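Local coordinates for arginyl-trna synthetase (Thermus thermophilus, PDB 1IQ0), which probably joins L-arginine to its cognate transfer RNA at the expense of ATP, as a monomeric class I aminoacyl-tRNA synthetase, at residues A[389-394]-A[456-461]; A[411-416]-A[436-441]. All blocks are in the same frame, centred on the assembly; numbering follows the deposited sequence.

Contact 1: A[389-394]-A[456-461]; sequences LLEGRQ and DFRYQE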
loop_
_atom_site.group_PDB
_atom_site.type_symbol
_atom_site.label_atom_id
_atom_site.label_comp_id
_atom_site.label_asym_id
_atom_site.label_seq_id
_atom_site.Cartn_x
_atom_site.Cartn_y
_atom_site.Cartn_z
ATOM N N LEU A 389 2.660 11.669 13.537
ATOM C CA LEU A 389 3.354 12.377 14.607
ATOM C C LEU A 389 4.506 11.507 15.101
ATOM O O LEU A 389 4.468 10.281 14.966
ATOM C CB LEU A 389 2.396 12.652 15.774
ATOM C CG LEU A 389 1.101 13.406 15.468
ATOM C CD1 LEU A 389 0.243 13.502 16.720
ATOM C CD2 LEU A 389 1.439 14.790 14.950
ATOM N N LEU A 390 5.531 12.141 15.658
ATOM C CA LEU A 390 6.673 11.414 16.207
ATOM C C LEU A 390 6.701 11.726 17.704
ATOM O O LEU A 390 6.986 12.856 18.109
ATOM C CB LEU A 390 7.983 11.860 15.552
ATOM C CG LEU A 390 9.237 11.151 16.095
ATOM C CD1 LEU A 390 9.121 9.645 15.868
ATOM C CD2 LEU A 390 10.479 11.690 15.401
ATOM N N GLU A 391 6.385 10.723 18.520
ATOM C CA GLU A 391 6.344 10.891 19.966
ATOM C C GLU A 391 5.345 11.989 20.334
ATOM O O GLU A 391 5.628 12.842 21.172
ATOM C CB GLU A 391 7.734 11.245 20.505
ATOM C CG GLU A 391 8.751 10.097 20.479
ATOM C CD GLU A 391 8.377 8.936 21.402
ATOM O OE1 GLU A 391 7.708 9.177 22.430
ATOM O OE2 GLU A 391 8.765 7.784 21.108
ATOM N N GLY A 392 4.178 11.956 19.690
ATOM C CA GLY A 392 3.134 12.938 19.943
ATOM C C GLY A 392 3.447 14.336 19.439
ATOM O O GLY A 392 2.738 15.291 19.754
ATOM N N ARG A 393 4.504 14.460 18.644
ATOM C CA ARG A 393 4.923 15.752 18.120
ATOM C C ARG A 393 4.689 15.890 16.617
ATOM O O ARG A 393 4.991 14.983 15.839
ATOM C CB ARG A 393 6.409 15.968 18.425
ATOM C CG ARG A 393 6.944 17.335 18.040
ATOM C CD ARG A 393 6.284 18.431 18.858
ATOM N NE ARG A 393 6.365 18.168 20.293
ATOM C CZ ARG A 393 7.501 17.999 20.963
ATOM N NH1 ARG A 393 8.666 18.066 20.332
ATOM N NH2 ARG A 393 7.473 17.764 22.268
ATOM N N GLN A 394 4.146 17.034 16.214
ATOM C CA GLN A 394 3.895 17.308 14.805
ATOM C C GLN A 394 5.225 17.720 14.182
ATOM O O GLN A 394 5.954 18.521 14.760
ATOM C CB GLN A 394 2.873 18.440 14.666
ATOM C CG GLN A 394 2.675 18.957 13.248
ATOM C CD GLN A 394 2.283 17.865 12.271
ATOM O OE1 GLN A 394 3.096 17.011 11.915
ATOM N NE2 GLN A 394 1.027 17.886 11.836
ATOM N N ASP A 456 0.530 8.201 15.517
ATOM C CA ASP A 456 1.515 8.773 16.435
ATOM C C ASP A 456 2.567 7.683 16.612
ATOM O O ASP A 456 2.343 6.715 17.337
ATOM C CB ASP A 456 0.891 9.104 17.798
ATOM C CG ASP A 456 1.861 9.839 18.725
ATOM O OD1 ASP A 456 3.074 9.841 18.443
ATOM O OD2 ASP A 456 1.411 10.413 19.743
ATOM N N PHE A 457 3.706 7.828 15.940
ATOM C CA PHE A 457 4.766 6.832 16.038
ATOM C C PHE A 457 5.634 7.021 17.278
ATOM O O PHE A 457 6.366 8.008 17.387
ATOM C CB PHE A 457 5.663 6.871 14.800
ATOM C CG PHE A 457 6.714 5.790 14.784
ATOM C CD1 PHE A 457 6.397 4.500 14.354
ATOM C CD2 PHE A 457 8.000 6.043 15.248
ATOM C CE1 PHE A 457 7.349 3.473 14.389
ATOM C CE2 PHE A 457 8.960 5.026 15.290
ATOM C CZ PHE A 457 8.629 3.732 14.859
ATOM N N ARG A 458 5.556 6.072 18.209
ATOM C CA ARG A 458 6.361 6.138 19.431
ATOM C C ARG A 458 7.264 4.908 19.426
ATOM O O ARG A 458 6.785 3.781 19.368
ATOM C CB ARG A 458 5.450 6.156 20.661
ATOM C CG ARG A 458 4.312 7.170 20.542
ATOM C CD ARG A 458 3.395 7.154 21.758
ATOM N NE ARG A 458 3.888 8.012 22.830
ATOM C CZ ARG A 458 3.754 9.336 22.850
ATOM N NH1 ARG A 458 3.137 9.961 21.856
ATOM N NH2 ARG A 458 4.247 10.037 23.863
ATOM N N TYR A 459 8.573 5.134 19.465
ATOM C CA TYR A 459 9.548 4.052 19.416
ATOM C C TYR A 459 9.274 2.804 20.250
ATOM O O TYR A 459 9.086 1.720 19.699
ATOM C CB TYR A 459 10.943 4.577 19.767
ATOM C CG TYR A 459 11.502 5.567 18.771
ATOM C CD1 TYR A 459 11.434 6.942 19.008
ATOM C CD2 TYR A 459 12.098 5.131 17.591
ATOM C CE1 TYR A 459 11.956 7.857 18.089
ATOM C CE2 TYR A 459 12.619 6.030 16.670
ATOM C CZ TYR A 459 12.548 7.390 16.923
ATOM O OH TYR A 459 13.086 8.273 16.024
ATOM N N GLN A 460 9.259 2.950 21.571
ATOM C CA GLN A 460 9.049 1.806 22.460
ATOM C C GLN A 460 7.771 1.036 22.154
ATOM O O GLN A 460 7.776 -0.188 22.058
ATOM C CB GLN A 460 9.046 2.261 23.925
ATOM C CG GLN A 460 8.998 1.107 24.922
ATOM C CD GLN A 460 9.290 1.540 26.352
ATOM O OE1 GLN A 460 10.370 2.054 26.650
ATOM N NE2 GLN A 460 8.328 1.326 27.243
ATOM N N GLU A 461 6.679 1.768 22.002
ATOM C CA GLU A 461 5.385 1.180 21.697
ATOM C C GLU A 461 5.419 0.386 20.379
ATOM O O GLU A 461 4.939 -0.746 20.316
ATOM C CB GLU A 461 4.352 2.304 21.620
ATOM C CG GLU A 461 2.944 1.885 21.275
ATOM C CD GLU A 461 2.011 3.077 21.192
ATOM O OE1 GLU A 461 2.277 3.980 20.374
ATOM O OE2 GLU A 461 1.019 3.117 21.947
HETATM O O HOH W 1 9.183 5.642 22.811
#
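Leu-389 and Leu-390 run parallel to Asp-456 and Phe-457 as neighbouring strands, Phe-457 N donating to Leu-389 O (2.7 Å) and Glu-391 N to Phe-457 O (2.9 Å). After Leu-390 the backbone folds into a type I' turn, where glycine suits Gly-392: its phi is positive, and a CB would crowd Arg-458 NH1. With CG anti to its backbone N (chi1 -174°), Asp-456 receives Gly-392 N on the syn side of OD1 at 2.7 Å, while OD2 salt-bridges Arg-458 NH1 at 2.8 Å, its hydrogen bond weak. Glu-391 bends at chi2 (-65°), and its OE2 accepts Tyr-459 N at 3.1 Å, nearly in line with the C-O bond; a water links OE2 to Gln-460 N. OE1 lies over one guanidinium face of Arg-458, a long ion pair. An alanine at Glu-391 would probably leave Tyr-459 N, in the helix's first turn, without this acceptor and Arg-458 with less counter-charge. Leu-390 CD1 meets the edge of the Phe-457 ring at CD2, 3.8 Å away. Val-408 of helix 405-423 meets Leu-390 of strand 380-390 and Tyr-459 of helix 459-463, while Ile-442 and Ser-445 of helix 430-448 pack on Phe-457 of the outermost strand, 455-457.

Contact 2: A[411-416]-A[436-441]; sequences EATRRA and MVALGA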
loop_
_atom_site.group_PDB
_atom_site.type_symbol
_atom_site.label_atom_id
_atom_site.label_comp_id
_atom_site.label_asym_id
_atom_site.label_seq_id
_atom_site.Cartn_x
_atom_site.Cartn_y
_atom_site.Cartn_z
ATOM N N GLU A 411 17.544 5.556 15.132
ATOM C CA GLU A 411 17.108 5.483 16.517
ATOM C C GLU A 411 16.300 4.209 16.778
ATOM O O GLU A 411 16.412 3.612 17.847
ATOM C CB GLU A 411 16.282 6.722 16.868
ATOM C CG GLU A 411 15.704 6.746 18.290
ATOM C CD GLU A 411 16.762 6.585 19.378
ATOM O OE1 GLU A 411 17.953 6.831 19.099
ATOM O OE2 GLU A 411 16.398 6.223 20.519
ATOM N N ALA A 412 15.489 3.793 15.807
ATOM C CA ALA A 412 14.696 2.576 15.957
ATOM C C ALA A 412 15.617 1.361 15.897
ATOM O O ALA A 412 15.403 0.370 16.599
ATOM C CB ALA A 412 13.645 2.486 14.861
ATOM N N THR A 413 16.644 1.446 15.057
ATOM C CA THR A 413 17.606 0.361 14.909
ATOM C C THR A 413 18.453 0.269 16.178
ATOM O O THR A 413 18.894 -0.810 16.567
ATOM C CB THR A 413 18.536 0.607 13.705
ATOM O OG1 THR A 413 17.756 0.647 12.503
ATOM C CG2 THR A 413 19.586 -0.500 13.595
ATOM N N ARG A 414 18.670 1.415 16.812
ATOM C CA ARG A 414 19.447 1.501 18.043
ATOM C C ARG A 414 18.726 0.710 19.124
ATOM O O ARG A 414 19.303 -0.172 19.761
ATOM C CB ARG A 414 19.546 2.961 18.487
ATOM C CG ARG A 414 20.457 3.220 19.671
ATOM C CD ARG A 414 21.870 3.494 19.195
ATOM N NE ARG A 414 21.892 4.459 18.094
ATOM C CZ ARG A 414 21.311 5.656 18.128
ATOM N NH1 ARG A 414 20.653 6.053 19.210
ATOM N NH2 ARG A 414 21.384 6.460 17.074
ATOM N N ARG A 415 17.455 1.043 19.325
ATOM C CA ARG A 415 16.647 0.384 20.339
ATOM C C ARG A 415 16.435 -1.098 20.039
ATOM O O ARG A 415 16.435 -1.923 20.953
ATOM C CB ARG A 415 15.303 1.095 20.479
ATOM C CG ARG A 415 15.433 2.587 20.739
ATOM C CD ARG A 415 14.146 3.157 21.302
ATOM N NE ARG A 415 14.213 4.606 21.476
ATOM C CZ ARG A 415 13.462 5.287 22.337
ATOM N NH1 ARG A 415 12.594 4.648 23.108
ATOM N NH2 ARG A 415 13.570 6.608 22.424
ATOM N N ALA A 416 16.260 -1.437 18.764
ATOM C CA ALA A 416 16.064 -2.830 18.379
ATOM C C ALA A 416 17.305 -3.631 18.737
ATOM O O ALA A 416 17.208 -4.765 19.201
ATOM C CB ALA A 416 15.803 -2.938 16.892
ATOM N N MET A 436 16.063 -5.814 10.817
ATOM C CA MET A 436 14.778 -6.409 10.482
ATOM C C MET A 436 13.689 -5.997 11.449
ATOM O O MET A 436 12.568 -5.695 11.037
ATOM C CB MET A 436 14.887 -7.934 10.453
ATOM C CG MET A 436 15.738 -8.453 9.316
ATOM S SD MET A 436 15.573 -10.227 9.067
ATOM C CE MET A 436 16.737 -10.468 7.713
ATOM N N VAL A 437 14.015 -5.990 12.739
ATOM C CA VAL A 437 13.047 -5.613 13.759
ATOM C C VAL A 437 12.658 -4.137 13.654
ATOM O O VAL A 437 11.479 -3.793 13.756
ATOM C CB VAL A 437 13.596 -5.910 15.171
ATOM C CG1 VAL A 437 12.615 -5.446 16.228
ATOM C CG2 VAL A 437 13.853 -7.404 15.310
ATOM N N ALA A 438 13.645 -3.268 13.448
ATOM C CA ALA A 438 13.382 -1.837 13.323
ATOM C C ALA A 438 12.532 -1.570 12.078
ATOM O O ALA A 438 11.576 -0.797 12.126
ATOM C CB ALA A 438 14.696 -1.064 13.236
ATOM N N LEU A 439 12.887 -2.223 10.972
ATOM C CA LEU A 439 12.161 -2.072 9.712
ATOM C C LEU A 439 10.728 -2.575 9.856
ATOM O O LEU A 439 9.786 -1.966 9.338
ATOM C CB LEU A 439 12.863 -2.854 8.592
ATOM C CG LEU A 439 12.186 -2.822 7.216
ATOM C CD1 LEU A 439 12.125 -1.386 6.708
ATOM C CD2 LEU A 439 12.954 -3.699 6.242
ATOM N N GLY A 440 10.577 -3.695 10.562
ATOM C CA GLY A 440 9.263 -4.278 10.777
ATOM C C GLY A 440 8.387 -3.394 11.642
ATOM O O GLY A 440 7.182 -3.269 11.410
ATOM N N ALA A 441 8.992 -2.778 12.653
ATOM C CA ALA A 441 8.257 -1.897 13.545
ATOM C C ALA A 441 7.736 -0.697 12.756
ATOM O O ALA A 441 6.572 -0.316 12.870
ATOM C CB ALA A 441 9.166 -1.427 14.665
#
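Ala-438 turns its methyl group toward helix 411-416 and meets Ala-412, Thr-413 and Ala-416 there, so the apolar part of this contact is built largely from one-carbon side chains. Its CB lies 4.0 Å from Ala-412 CB and 4.3 Å from Ala-416 CB, two methyls one helical turn apart. Val-437 adds a branched flank: its CB is 4.1 Å from Ala-416 CB, and CG1, anti to the backbone N, comes equally near that methyl. Small residues suit the place, because the two axes approach to 8.3 Å and their directions differ by 126°, a closeness that bulky side chains would hinder.

The polar member of the interface is Thr-413. Its chi1 of -62° sets OG1 beside the backbone N, where the hydroxyl hydrogen-bonds to Leu-409 O, one turn earlier in the same helix. With its polar need met in this way, OG1 can sit 3.6 Å from Ala-438 CB in plain van der Waals contact.

Charged groups lie apart from the interface. Glu-411 pairs through OE1 with Arg-414 NH1 (2.8 Å), though that arginine is poorly ordered. Its OE2 receives Arg-415 NE at 2.9 Å, a fairly straight bond (157°) close to the guanidinium plane and on the anti side of the carboxylate. These spacings of three and four residues are the usual ones for salt bridges along a helix.

Val-437 and Ala-441 pack on Pro-471 of helix 470-487, most of which falls within the DALR anticodon-binding domain. Two successive helices between parallel strands, with a further helix following, are consistent with the stem-contact fold of class I synthetases.

In the fold
From the N terminus the chain passes through most of the nine-stranded sheet before strand 380-390 brings it to contact 1. It then enters helix 405-423, doubles back through helix 430-448, and the two pack in contact 2, which closes an inner loop of about 20 residues. Strand 455-457 follows and completes contact 1, so contact 2 is nested inside the longer loop that contact 1 closes, its closest ends 62 positions apart in sequence. The centres lie 14 Å apart, and the two meet directly at Tyr-459, whose ring packs on Glu-411 and Ala-412 and whose CB packs on Arg-415. Together they tie the sheet's edge to the helix pair.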